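Local structure of mitochondrial association factor 1 (Toxoplasma gondii, 6BXS) at residues T34-P39 against G64-T69; T47-T52 against M167-A172; G51-F56 against K142-T147; R122-V127 against T147-L152; M184-T189 against L216-A221. The protein belongs to a Toxoplasma locus required for manipulating host mitochondria, its own role being unsettled, and has a fold related to ADP-ribose-binding macro domains. One frame throughout, in Å; residues are numbered along the deposited sequence.

Interaction 1. Residues T34-P39 against G64-T69; sequences TPLYDP and GEFADT. With SO4 (sulfate ion), chain E.
Leu36 and Phe66 mark the closest backbone approach, with Leu36 CA and Phe66 CA 7.4 Å apart. At this spacing the backbones do not touch, and Leu36 and Tyr37 reach the helix through their side chains. In this macro-domain fold the irregular loop 34-39, which leads from strand 19-24 to strand 45-50, passes beside helix 61-76, the helix that follows strand 45-50 in the chain.

Leu36 carries most of the packing. Its CG stands anti to the carbonyl carbon (chi1 -78°), and its branch CD2 reaches the helix, 3.5 Å from Phe66 CA. The same methyl lies over one face of the Phe66 ring, with Leu36 CD2 3.8 Å from the ring centroid and 16° off the normal, a CH-pi contact displaced toward the rim. Tyr37 meets the ring differently. The two aromatic side chains cross at about a right angle, and Phe66 CE1 sits in the plane of the Tyr37 ring at its edge, 3.9 Å from Tyr37 CE1. The phenol oxygen is held by Val166 O.

A sulfate ion, probably from the crystallisation liquor, lies between loop and helix. Leu36 N donates to its O2 at 3.0 Å with an N-H...O angle of 162°, and Tyr37 N donates to O4 at 3.0 Å, almost as straight. Arg29 and His159 also bind the ion, and the arginine charge would help balance it. On the helix side, Thr69 OG1 is 3.0 Å from sulfate O1 and 2.7 Å from Glu65 O, two acceptors competing for one hydroxyl proton.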
# COMPACT_ATOMS: atom_id res chain seq x y z
N THR A 34 -0.71 11.27 8.56
CA THR A 34 -0.74 10.17 9.52
C THR A 34 0.62 9.49 9.63
O THR A 34 1.28 9.27 8.61
CB THR A 34 -1.80 9.12 9.12
OG1 THR A 34 -3.05 9.78 8.89
CG2 THR A 34 -1.96 8.06 10.20
N PRO A 35 1.06 9.16 10.86
CA PRO A 35 2.34 8.44 10.97
C PRO A 35 2.29 7.09 10.28
O PRO A 35 1.25 6.42 10.31
CB PRO A 35 2.53 8.28 12.48
CG PRO A 35 1.66 9.33 13.10
CD PRO A 35 0.49 9.47 12.18
N LEU A 36 3.39 6.70 9.64
CA LEU A 36 3.47 5.42 8.95
C LEU A 36 3.26 4.27 9.92
O LEU A 36 2.52 3.33 9.64
CB LEU A 36 4.82 5.28 8.25
CG LEU A 36 5.01 6.03 6.93
CD1 LEU A 36 4.62 7.50 7.05
CD2 LEU A 36 6.45 5.91 6.47
N TYR A 37 3.92 4.36 11.08
CA TYR A 37 3.83 3.31 12.10
C TYR A 37 3.79 3.93 13.49
O TYR A 37 4.41 4.95 13.75
CB TYR A 37 5.02 2.36 11.99
CG TYR A 37 5.04 1.55 10.71
CD1 TYR A 37 5.65 2.04 9.56
CD2 TYR A 37 4.46 0.29 10.66
CE1 TYR A 37 5.67 1.30 8.40
CE2 TYR A 37 4.47 -0.46 9.50
CZ TYR A 37 5.08 0.05 8.37
OH TYR A 37 5.09 -0.68 7.21
N ASP A 38 3.04 3.29 14.38
CA ASP A 38 2.91 3.76 15.75
C ASP A 38 4.04 3.17 16.60
O ASP A 38 4.45 2.04 16.38
CB ASP A 38 1.54 3.39 16.32
CG ASP A 38 0.40 3.91 15.47
OD1 ASP A 38 0.54 5.00 14.87
OD2 ASP A 38 -0.65 3.24 15.41
N PRO A 39 4.53 3.94 17.59
CA PRO A 39 5.63 3.45 18.43
C PRO A 39 5.22 2.32 19.37
O PRO A 39 6.08 1.54 19.80
CB PRO A 39 6.04 4.69 19.23
CG PRO A 39 4.84 5.56 19.24
CD PRO A 39 4.15 5.32 17.93
N GLY A 64 8.77 9.21 -0.02
CA GLY A 64 9.90 9.86 0.61
C GLY A 64 9.88 9.71 2.12
O GLY A 64 10.93 9.58 2.75
N GLU A 65 8.69 9.74 2.71
CA GLU A 65 8.55 9.57 4.15
C GLU A 65 8.92 8.15 4.56
O GLU A 65 9.53 7.94 5.61
CB GLU A 65 7.12 9.88 4.60
CG GLU A 65 6.71 11.33 4.41
CD GLU A 65 7.54 12.30 5.23
OE1 GLU A 65 7.99 11.91 6.33
OE2 GLU A 65 7.75 13.44 4.78
N PHE A 66 8.56 7.18 3.73
CA PHE A 66 8.93 5.79 3.96
C PHE A 66 10.45 5.64 3.95
O PHE A 66 11.03 5.00 4.83
CB PHE A 66 8.32 4.87 2.90
CG PHE A 66 7.27 3.93 3.43
CD1 PHE A 66 7.64 2.84 4.20
CD2 PHE A 66 5.93 4.13 3.15
CE1 PHE A 66 6.68 1.97 4.69
CE2 PHE A 66 4.97 3.26 3.63
CZ PHE A 66 5.35 2.18 4.40
N ALA A 67 11.09 6.23 2.95
CA ALA A 67 12.55 6.17 2.83
C ALA A 67 13.23 6.84 4.02
O ALA A 67 14.16 6.29 4.61
CB ALA A 67 12.99 6.81 1.54
N ASP A 68 12.77 8.04 4.37
CA ASP A 68 13.31 8.77 5.51
C ASP A 68 13.21 7.97 6.79
O ASP A 68 14.14 7.94 7.60
CB ASP A 68 12.59 10.11 5.67
CG ASP A 68 12.85 11.06 4.52
OD1 ASP A 68 13.85 10.86 3.79
OD2 ASP A 68 12.07 12.02 4.34
N THR A 69 12.07 7.31 6.98
CA THR A 69 11.83 6.50 8.17
C THR A 69 12.76 5.29 8.23
O THR A 69 13.32 4.98 9.27
CB THR A 69 10.37 6.01 8.22
OG1 THR A 69 9.48 7.13 8.23
CG2 THR A 69 10.12 5.17 9.47
S SO4 E . 6.71 7.59 11.27
O1 SO4 E . 8.09 7.39 10.84
O2 SO4 E . 5.95 8.19 10.17
O3 SO4 E . 6.67 8.47 12.43
O4 SO4 E . 6.12 6.30 11.62

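Interaction 2. Residues T47-T52 against M167-A172; sequences TVDAGT and MLYTVA
Tyr169 OH is gripped by three groups: Thr52 N donates to it at 2.7 Å, Thr52 OG1 donates at 3.0 Å, and beyond these segments the phenol also bonds to Phe56 O, which can only accept. Both donors and the acceptor lie on the loop that leaves strand 45-50, so one hydroxyl helps to hold that loop. Gly51 lies across one ring face, its CA 3.6 Å from the Tyr169 ring centroid in a CH-pi contact offset toward the rim. Asp49 runs beside Tyr169 and points the same way; its OD2 is 3.5 Å from Tyr169 CD2, with the carboxylate and ring planes 75° apart.

The backbones form a parallel pair inside the mixed sheet of the macro-domain fold. Thr47 O, Leu168 O and Asp49 O accept in turn from Leu168 N, Asp49 N and Thr170 N, the Asp49 N to Leu168 O bond being 2.7 Å. At the end of the pair Gly51 N reaches Thr170 O at 2.6 Å, short but bent to 143° at the hydrogen.

On the face opposite Asp49 and Tyr169, Val48 CG1, anti to its backbone N (chi1 173°), presses against Thr170 CG2 at 3.5 Å, tighter than ordinary van der Waals contact, beneath Ile193 of helix 179-202. The other branch, Val48 CG2, rests on Leu168 CB at 3.8 Å.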
# COMPACT_ATOMS: atom_id res chain seq x y z
N THR A 47 1.85 -0.85 6.51
CA THR A 47 1.50 0.38 5.81
C THR A 47 1.86 0.28 4.33
O THR A 47 2.92 -0.22 3.96
CB THR A 47 2.20 1.59 6.44
OG1 THR A 47 1.86 1.65 7.84
CG2 THR A 47 1.76 2.88 5.77
N VAL A 48 0.95 0.77 3.48
CA VAL A 48 1.10 0.66 2.04
C VAL A 48 1.72 1.92 1.44
O VAL A 48 1.13 2.99 1.46
CB VAL A 48 -0.27 0.41 1.36
CG1 VAL A 48 -0.15 0.48 -0.16
CG2 VAL A 48 -0.83 -0.94 1.79
N ASP A 49 2.93 1.76 0.90
CA ASP A 49 3.63 2.86 0.27
C ASP A 49 2.99 3.23 -1.06
O ASP A 49 2.79 2.37 -1.92
CB ASP A 49 5.10 2.49 0.05
CG ASP A 49 5.96 3.67 -0.34
OD1 ASP A 49 5.42 4.77 -0.61
OD2 ASP A 49 7.20 3.51 -0.40
N ALA A 50 2.66 4.51 -1.23
CA ALA A 50 2.22 5.00 -2.53
C ALA A 50 3.42 5.06 -3.47
O ALA A 50 4.12 6.06 -3.54
CB ALA A 50 1.57 6.37 -2.40
N GLY A 51 3.65 3.96 -4.18
CA GLY A 51 4.87 3.76 -4.93
C GLY A 51 4.97 4.53 -6.23
O GLY A 51 3.99 5.10 -6.71
N THR A 52 6.17 4.54 -6.79
CA THR A 52 6.44 5.21 -8.05
C THR A 52 6.44 4.20 -9.19
O THR A 52 6.61 3.00 -8.97
CB THR A 52 7.80 5.93 -8.03
OG1 THR A 52 8.83 4.97 -7.77
CG2 THR A 52 7.83 6.99 -6.93
N MET A 167 5.88 -3.97 5.49
CA MET A 167 5.41 -2.86 4.68
C MET A 167 4.92 -3.38 3.34
O MET A 167 5.29 -4.48 2.92
CB MET A 167 6.52 -1.82 4.46
CG MET A 167 7.72 -2.33 3.66
SD MET A 167 8.83 -1.01 3.13
CE MET A 167 7.87 -0.24 1.82
N LEU A 168 4.07 -2.60 2.69
CA LEU A 168 3.67 -2.87 1.33
C LEU A 168 4.03 -1.68 0.44
O LEU A 168 4.25 -0.57 0.93
CB LEU A 168 2.17 -3.17 1.23
CG LEU A 168 1.73 -4.56 1.69
CD1 LEU A 168 0.94 -4.47 2.98
CD2 LEU A 168 0.91 -5.26 0.61
N TYR A 169 4.09 -1.94 -0.86
CA TYR A 169 4.45 -0.95 -1.86
C TYR A 169 3.58 -1.22 -3.07
O TYR A 169 3.54 -2.35 -3.56
CB TYR A 169 5.95 -1.04 -2.19
CG TYR A 169 6.48 -0.02 -3.18
CD1 TYR A 169 6.16 -0.09 -4.54
CD2 TYR A 169 7.34 0.99 -2.77
CE1 TYR A 169 6.67 0.82 -5.44
CE2 TYR A 169 7.85 1.92 -3.67
CZ TYR A 169 7.51 1.83 -5.01
OH TYR A 169 8.01 2.74 -5.91
N THR A 170 2.86 -0.21 -3.53
CA THR A 170 1.94 -0.38 -4.65
C THR A 170 1.98 0.83 -5.58
O THR A 170 2.31 1.94 -5.16
CB THR A 170 0.49 -0.62 -4.17
OG1 THR A 170 -0.30 -1.15 -5.24
CG2 THR A 170 -0.15 0.66 -3.63
N VAL A 171 1.62 0.59 -6.84
CA VAL A 171 1.69 1.62 -7.88
C VAL A 171 0.29 1.95 -8.39
O VAL A 171 -0.37 1.11 -9.01
CB VAL A 171 2.57 1.16 -9.06
CG1 VAL A 171 2.62 2.23 -10.15
CG2 VAL A 171 3.98 0.84 -8.58
N ALA A 172 -0.15 3.17 -8.13
CA ALA A 172 -1.49 3.61 -8.47
C ALA A 172 -1.54 4.17 -9.89
O ALA A 172 -0.54 4.68 -10.39
CB ALA A 172 -1.98 4.65 -7.48

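Interaction 3. Residues G51-F56 against K142-T147; sequences GTYGLF and KNVGAT
Asn143 reaches across to Tyr53 and Leu55, joining two beta turns in loops of the macro-domain fold, one following the C-terminal end of strand 45-50 and the other leading into strand 147-152: a type I turn, Thr52 to Leu55, and a type II turn, Asn143 to Ala146. Starting at the root of the side chain, Asn143 CB touches Leu55 CD2 at 3.8 Å. Asn143 CG, anti to its own carbonyl carbon (chi1 -55°), comes near the other leucine methyl, CD1. At the tip, Asn143 ND2 donates to Tyr53 O at 2.8 Å while its flank rests on Leu55 CG, 3.6 Å away. Seen from the acceptor the amide lies almost straight out from the carbonyl, although Tyr53 O stands 21° out of the Asn143 amide plane.

The same oxygen takes a second bond. Lys142 NZ is 3.2 Å from Tyr53 O and approaches from above the carbonyl plane, 63° out of it; the lysine chain is extended through chi2 and chi3 and bends at its last torsion.

The Tyr53 ring lies alongside Val144, and its hydroxyl bonds to Ala172 O beyond. Lys142 O lies near the ring plane at its edge, 3.3 Å from Tyr53 CD1, and Val144 CG2 packs 3.9 Å from Tyr53 CE1.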
# COMPACT_ATOMS: atom_id res chain seq x y z
N GLY A 51 3.65 3.96 -4.18
CA GLY A 51 4.87 3.76 -4.93
C GLY A 51 4.97 4.53 -6.23
O GLY A 51 3.99 5.10 -6.71
N THR A 52 6.17 4.54 -6.79
CA THR A 52 6.44 5.21 -8.05
C THR A 52 6.44 4.20 -9.19
O THR A 52 6.61 3.00 -8.97
CB THR A 52 7.80 5.93 -8.03
OG1 THR A 52 8.83 4.97 -7.77
CG2 THR A 52 7.83 6.99 -6.93
N TYR A 53 6.25 4.69 -10.41
CA TYR A 53 6.23 3.83 -11.59
C TYR A 53 7.60 3.19 -11.85
O TYR A 53 7.70 2.17 -12.53
CB TYR A 53 5.77 4.63 -12.81
CG TYR A 53 4.42 5.28 -12.60
CD1 TYR A 53 3.29 4.49 -12.41
CD2 TYR A 53 4.27 6.66 -12.58
CE1 TYR A 53 2.05 5.06 -12.20
CE2 TYR A 53 3.03 7.24 -12.38
CZ TYR A 53 1.92 6.44 -12.19
OH TYR A 53 0.68 7.00 -11.99
N GLY A 54 8.65 3.79 -11.28
CA GLY A 54 9.99 3.25 -11.39
C GLY A 54 10.33 2.26 -10.28
O GLY A 54 11.40 1.66 -10.29
N LEU A 55 9.42 2.11 -9.32
CA LEU A 55 9.50 1.08 -8.28
C LEU A 55 10.63 1.28 -7.26
O LEU A 55 11.10 0.31 -6.68
CB LEU A 55 9.67 -0.30 -8.93
CG LEU A 55 8.70 -0.70 -10.04
CD1 LEU A 55 8.99 -2.12 -10.50
CD2 LEU A 55 7.26 -0.56 -9.58
N PHE A 56 11.04 2.52 -7.02
CA PHE A 56 12.05 2.80 -6.01
C PHE A 56 11.42 3.33 -4.72
O PHE A 56 10.36 3.95 -4.74
CB PHE A 56 13.07 3.82 -6.52
CG PHE A 56 12.54 5.22 -6.60
CD1 PHE A 56 12.61 6.07 -5.51
CD2 PHE A 56 11.96 5.68 -7.77
CE1 PHE A 56 12.11 7.35 -5.58
CE2 PHE A 56 11.46 6.96 -7.84
CZ PHE A 56 11.53 7.80 -6.74
N LYS A 142 3.42 3.00 -16.04
CA LYS A 142 3.84 1.60 -16.14
C LYS A 142 3.94 0.95 -14.76
O LYS A 142 4.13 1.64 -13.76
CB LYS A 142 5.17 1.49 -16.89
CG LYS A 142 6.42 1.52 -16.02
CD LYS A 142 7.68 1.45 -16.87
CE LYS A 142 8.94 1.56 -16.02
NZ LYS A 142 9.06 2.89 -15.35
N ASN A 143 3.79 -0.37 -14.74
CA ASN A 143 3.84 -1.17 -13.51
C ASN A 143 2.68 -0.89 -12.57
O ASN A 143 2.77 -1.14 -11.37
CB ASN A 143 5.16 -0.94 -12.77
CG ASN A 143 6.37 -1.21 -13.63
OD1 ASN A 143 6.36 -2.11 -14.48
ND2 ASN A 143 7.43 -0.44 -13.43
N VAL A 144 1.58 -0.37 -13.12
CA VAL A 144 0.38 -0.12 -12.33
C VAL A 144 -0.23 -1.44 -11.87
O VAL A 144 -0.28 -2.41 -12.63
CB VAL A 144 -0.66 0.67 -13.13
CG1 VAL A 144 -1.98 0.77 -12.36
CG2 VAL A 144 -0.13 2.06 -13.45
N GLY A 145 -0.69 -1.48 -10.62
CA GLY A 145 -1.26 -2.68 -10.04
C GLY A 145 -0.22 -3.57 -9.41
O GLY A 145 -0.55 -4.53 -8.72
N ALA A 146 1.05 -3.27 -9.66
CA ALA A 146 2.15 -4.02 -9.06
C ALA A 146 2.14 -3.81 -7.55
O ALA A 146 2.18 -2.67 -7.08
CB ALA A 146 3.48 -3.61 -9.65
N THR A 147 2.10 -4.91 -6.80
CA THR A 147 2.05 -4.85 -5.35
C THR A 147 3.16 -5.70 -4.74
O THR A 147 3.33 -6.86 -5.09
CB THR A 147 0.68 -5.33 -4.81
OG1 THR A 147 -0.36 -4.53 -5.38
CG2 THR A 147 0.63 -5.23 -3.29

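Interaction 4. Residues R122-V127 against T147-L152; sequences RSFAYV and TFLHIL
Phe124, Ile151 and Arg122 give up much of the surface buried where strand 120-126 pairs with strand 147-152. The segments run antiparallel, 162° between their axes, and Phe124 faces Leu149 across a hydrogen-bonded pair, as Arg122 faces Ile151.

Phe124 is bonded through both backbone groups: Phe124 N donates to Leu149 O at 2.7 Å, and Leu149 N returns a bond to Phe124 O at 3.0 Å, standing 54° above that carbonyl plane. Phe124 CG is anti to the carbonyl carbon (chi1 -57°), on the side of the backbone N; the side chain runs beside that of Leu149 in the same direction, and Leu149 O lies in the ring plane at its edge, 3.3 Å from Phe124 CD1. Farther out, Phe124 CE1 meets Ile151 CD1 at 4.2 Å where the two side chains cross obliquely.

The partner of Ile151 is Arg122. Ile151 N to Arg122 O is 2.8 Å, whereas the reverse bond, Arg122 N to Ile151 O, stretches to 3.3 Å. The arginine's charged end leaves the contact for a salt bridge with Glu110.

On the other face Ser123 OG and His150 ND1 share a hydrogen bond of 3.0 Å lying in the imidazole plane; either may donate. Ser113 also bonds Ser123 OG, and Gln94 holds His150 NE2.

Strand 109-111 flanks the pair beside 120-126, and strand 166-170 beside 147-152. Helix 83-103 covers the face of Ser123, Ala125 and Phe148, while Tyr200 of helix 179-202 packs edge-to-face with Phe124 and touches Leu149 and Ile151.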
# COMPACT_ATOMS: atom_id res chain seq x y z
N ARG A 122 12.83 -10.37 3.74
CA ARG A 122 12.20 -11.18 2.71
C ARG A 122 11.24 -10.31 1.91
O ARG A 122 10.64 -9.38 2.45
CB ARG A 122 11.46 -12.37 3.33
CG ARG A 122 11.20 -13.50 2.35
CD ARG A 122 11.18 -14.84 3.06
NE ARG A 122 11.22 -15.95 2.11
CZ ARG A 122 12.25 -16.78 1.93
NH1 ARG A 122 13.36 -16.66 2.64
NH2 ARG A 122 12.15 -17.75 1.04
N SER A 123 11.11 -10.60 0.62
CA SER A 123 10.34 -9.76 -0.28
C SER A 123 9.37 -10.57 -1.14
O SER A 123 9.73 -11.62 -1.68
CB SER A 123 11.28 -8.95 -1.18
OG SER A 123 12.15 -8.15 -0.40
N PHE A 124 8.15 -10.05 -1.26
CA PHE A 124 7.09 -10.72 -2.00
C PHE A 124 6.51 -9.79 -3.05
O PHE A 124 6.70 -8.58 -2.98
CB PHE A 124 5.97 -11.16 -1.04
CG PHE A 124 6.44 -12.07 0.07
CD1 PHE A 124 7.10 -11.55 1.17
CD2 PHE A 124 6.20 -13.43 0.02
CE1 PHE A 124 7.52 -12.38 2.19
CE2 PHE A 124 6.62 -14.26 1.04
CZ PHE A 124 7.28 -13.74 2.13
N ALA A 125 5.81 -10.36 -4.02
CA ALA A 125 5.09 -9.57 -5.01
C ALA A 125 3.84 -10.31 -5.48
O ALA A 125 3.74 -11.53 -5.36
CB ALA A 125 5.98 -9.24 -6.19
N TYR A 126 2.89 -9.55 -6.01
CA TYR A 126 1.59 -10.09 -6.40
C TYR A 126 0.91 -9.11 -7.34
O TYR A 126 0.87 -7.91 -7.07
CB TYR A 126 0.73 -10.34 -5.15
CG TYR A 126 -0.67 -10.87 -5.40
CD1 TYR A 126 -1.69 -10.03 -5.86
CD2 TYR A 126 -0.99 -12.19 -5.15
CE1 TYR A 126 -2.97 -10.51 -6.07
CE2 TYR A 126 -2.27 -12.68 -5.36
CZ TYR A 126 -3.26 -11.83 -5.82
OH TYR A 126 -4.53 -12.31 -6.03
N VAL A 127 0.39 -9.61 -8.46
CA VAL A 127 -0.44 -8.81 -9.35
C VAL A 127 -1.74 -9.55 -9.65
O VAL A 127 -1.74 -10.74 -9.95
CB VAL A 127 0.27 -8.48 -10.68
CG1 VAL A 127 1.32 -7.40 -10.47
CG2 VAL A 127 0.87 -9.72 -11.31
N THR A 147 2.10 -4.91 -6.80
CA THR A 147 2.05 -4.85 -5.35
C THR A 147 3.16 -5.70 -4.74
O THR A 147 3.33 -6.86 -5.09
CB THR A 147 0.68 -5.33 -4.81
OG1 THR A 147 -0.36 -4.53 -5.38
CG2 THR A 147 0.63 -5.23 -3.29
N PHE A 148 3.90 -5.09 -3.81
CA PHE A 148 5.00 -5.76 -3.14
C PHE A 148 4.78 -5.78 -1.63
O PHE A 148 4.15 -4.87 -1.09
CB PHE A 148 6.33 -5.08 -3.48
CG PHE A 148 6.54 -4.87 -4.95
CD1 PHE A 148 6.11 -3.70 -5.57
CD2 PHE A 148 7.15 -5.84 -5.72
CE1 PHE A 148 6.30 -3.51 -6.92
CE2 PHE A 148 7.34 -5.66 -7.08
CZ PHE A 148 6.91 -4.49 -7.68
N LEU A 149 5.28 -6.82 -0.98
CA LEU A 149 5.23 -6.93 0.47
C LEU A 149 6.62 -7.30 0.99
O LEU A 149 7.22 -8.27 0.52
CB LEU A 149 4.19 -7.98 0.89
CG LEU A 149 3.78 -8.03 2.37
CD1 LEU A 149 2.41 -8.68 2.51
CD2 LEU A 149 4.81 -8.78 3.21
N HIS A 150 7.12 -6.53 1.94
CA HIS A 150 8.47 -6.73 2.47
C HIS A 150 8.47 -6.94 3.97
O HIS A 150 7.86 -6.18 4.72
CB HIS A 150 9.37 -5.53 2.14
CG HIS A 150 9.44 -5.19 0.68
ND1 HIS A 150 10.22 -5.90 -0.21
CD2 HIS A 150 8.84 -4.21 -0.03
CE1 HIS A 150 10.09 -5.38 -1.41
NE2 HIS A 150 9.26 -4.35 -1.34
N ILE A 151 9.17 -7.98 4.41
CA ILE A 151 9.51 -8.12 5.82
C ILE A 151 10.83 -7.40 6.05
O ILE A 151 11.86 -7.80 5.50
CB ILE A 151 9.64 -9.60 6.25
CG1 ILE A 151 8.36 -10.36 5.90
CG2 ILE A 151 9.94 -9.69 7.74
CD1 ILE A 151 8.40 -11.83 6.25
N LEU A 152 10.80 -6.34 6.85
CA LEU A 152 11.99 -5.54 7.11
C LEU A 152 12.89 -6.19 8.14
O LEU A 152 12.42 -6.89 9.04
CB LEU A 152 11.58 -4.14 7.58
CG LEU A 152 10.75 -3.30 6.61
CD1 LEU A 152 10.28 -2.03 7.29
CD2 LEU A 152 11.54 -2.98 5.35

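Interaction 5. Residues M184-T189 against L216-A221; sequences MAYKAT and LPLLGA
Tyr186 and Leu219 form a buried contact between a helix and a loop: the helix is 179-202, and the loop leaves strand 213-216 on its way to helix 230-248. One polar bond and a few apolar touches carry it. Tyr186 OH donates to Leu219 O at 2.5 Å, a short bond. The hydroxyl comes in at the side of the carbonyl, with a C=O...O angle of 117° and a tilt of 31° from the carbonyl plane. Seen from the ring, Leu219 O lies near the plane at the edge, 3.3 Å from Tyr186 CE2. The phenol also packs on the leucine it binds, for Leu219 CB is 3.4 Å from Tyr186 OH. Ala236, Asn237 and Ala240 of helix 230-248 flank the tyrosine.

One helical turn further on, Thr189 adds a looser touch, its CG2 4.3 Å from Leu219 CD1. OG1 of Thr189, anti to its own carbonyl carbon (chi1 -59°), turns back along the helix and donates to Ala185 O at 2.8 Å. Thr189 N reaches the same oxygen from the opposite face of its plane, so two donors grip Ala185 O.

The loop itself folds into a type II beta turn from Leu218 to Ala221, closed by Ala221 N to Leu218 O at 3.3 Å; Gly220 takes up the positive phi that this turn needs. A glycine-containing turn after a core strand and before a helix probably corresponds to one of the two phosphate-binding loops of ADP-ribose-binding macro domains, although binding by this loop is not established here.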
# COMPACT_ATOMS: atom_id res chain seq x y z
N MET A 184 -10.64 0.69 -13.68
CA MET A 184 -10.23 -0.70 -13.86
C MET A 184 -8.85 -0.95 -13.24
O MET A 184 -8.64 -1.97 -12.59
CB MET A 184 -10.20 -1.04 -15.35
CG MET A 184 -10.35 -2.51 -15.67
SD MET A 184 -10.74 -2.80 -17.41
CE MET A 184 -12.38 -2.11 -17.54
N ALA A 185 -7.93 -0.01 -13.43
CA ALA A 185 -6.58 -0.13 -12.87
C ALA A 185 -6.60 0.01 -11.35
O ALA A 185 -5.85 -0.66 -10.64
CB ALA A 185 -5.66 0.93 -13.48
N TYR A 186 -7.48 0.89 -10.85
CA TYR A 186 -7.59 1.14 -9.42
C TYR A 186 -8.10 -0.10 -8.68
O TYR A 186 -7.61 -0.44 -7.61
CB TYR A 186 -8.53 2.33 -9.15
CG TYR A 186 -8.16 3.14 -7.93
CD1 TYR A 186 -8.29 2.62 -6.65
CD2 TYR A 186 -7.68 4.44 -8.06
CE1 TYR A 186 -7.95 3.37 -5.53
CE2 TYR A 186 -7.34 5.20 -6.95
CZ TYR A 186 -7.48 4.66 -5.69
OH TYR A 186 -7.14 5.42 -4.59
N LYS A 187 -9.09 -0.77 -9.27
CA LYS A 187 -9.63 -1.99 -8.69
C LYS A 187 -8.58 -3.10 -8.69
O LYS A 187 -8.43 -3.83 -7.72
CB LYS A 187 -10.87 -2.45 -9.45
CG LYS A 187 -12.04 -1.50 -9.35
CD LYS A 187 -13.11 -1.85 -10.38
CE LYS A 187 -14.24 -0.84 -10.37
NZ LYS A 187 -14.99 -0.81 -11.65
N ALA A 188 -7.86 -3.21 -9.80
CA ALA A 188 -6.77 -4.17 -9.93
C ALA A 188 -5.71 -3.94 -8.87
O ALA A 188 -5.14 -4.88 -8.32
CB ALA A 188 -6.15 -4.08 -11.32
N THR A 189 -5.44 -2.67 -8.58
CA THR A 189 -4.45 -2.30 -7.57
C THR A 189 -4.91 -2.71 -6.17
O THR A 189 -4.13 -3.26 -5.39
CB THR A 189 -4.18 -0.78 -7.60
OG1 THR A 189 -3.71 -0.40 -8.89
CG2 THR A 189 -3.14 -0.40 -6.55
N LEU A 216 -3.61 2.44 4.75
CA LEU A 216 -3.61 2.88 3.36
C LEU A 216 -3.63 4.40 3.22
O LEU A 216 -4.29 5.09 3.99
CB LEU A 216 -4.84 2.31 2.63
CG LEU A 216 -4.98 0.79 2.60
CD1 LEU A 216 -6.39 0.39 2.22
CD2 LEU A 216 -3.98 0.21 1.63
N PRO A 217 -2.89 4.93 2.22
CA PRO A 217 -3.13 6.31 1.81
C PRO A 217 -4.27 6.35 0.80
O PRO A 217 -4.77 5.29 0.42
CB PRO A 217 -1.81 6.72 1.17
CG PRO A 217 -1.32 5.45 0.56
CD PRO A 217 -1.75 4.34 1.50
N LEU A 218 -4.68 7.54 0.37
CA LEU A 218 -5.57 7.65 -0.78
C LEU A 218 -4.73 7.53 -2.04
O LEU A 218 -4.11 8.50 -2.48
CB LEU A 218 -6.35 8.96 -0.77
CG LEU A 218 -7.30 9.15 -1.96
CD1 LEU A 218 -8.50 8.23 -1.85
CD2 LEU A 218 -7.73 10.60 -2.07
N LEU A 219 -4.69 6.33 -2.61
CA LEU A 219 -3.86 6.05 -3.76
C LEU A 219 -4.26 6.89 -4.97
O LEU A 219 -5.44 7.16 -5.18
CB LEU A 219 -3.92 4.56 -4.11
CG LEU A 219 -3.27 3.64 -3.08
CD1 LEU A 219 -3.76 2.21 -3.25
CD2 LEU A 219 -1.76 3.70 -3.19
N GLY A 220 -3.27 7.32 -5.74
CA GLY A 220 -3.51 8.13 -6.92
C GLY A 220 -3.58 9.61 -6.61
O GLY A 220 -3.67 10.43 -7.52
N ALA A 221 -3.52 9.96 -5.33
CA ALA A 221 -3.58 11.36 -4.91
C ALA A 221 -2.21 12.01 -5.06
O ALA A 221 -1.26 11.39 -5.54
CB ALA A 221 -4.07 11.46 -3.48

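Overall arrangement
Interactions 2 and 4 lie in one mixed sheet, their centres 10 Å apart, and strands 166-170 and 147-152 join them: Tyr169 O accepts from Phe148 N at 2.8 Å. Interaction 3 continues interaction 2 beyond the strand ends, sharing Gly51 and Thr52, with Val171 O bonded to Gly145 N at 3.1 Å. Interaction 1, which holds the sulfate, meets strand 45-50 of interaction 2 through a probable hydrogen bond, Thr47 OG1 to Leu36 O at 2.5 Å, and Tyr37 packs on Met167. Interaction 5 lies across the chain's centre from interaction 1, about 20 Å between centres but about 7 Å between nearest atoms, and touches interaction 2 where Thr189 CG2 is 3.2 Å from Thr170 OG1.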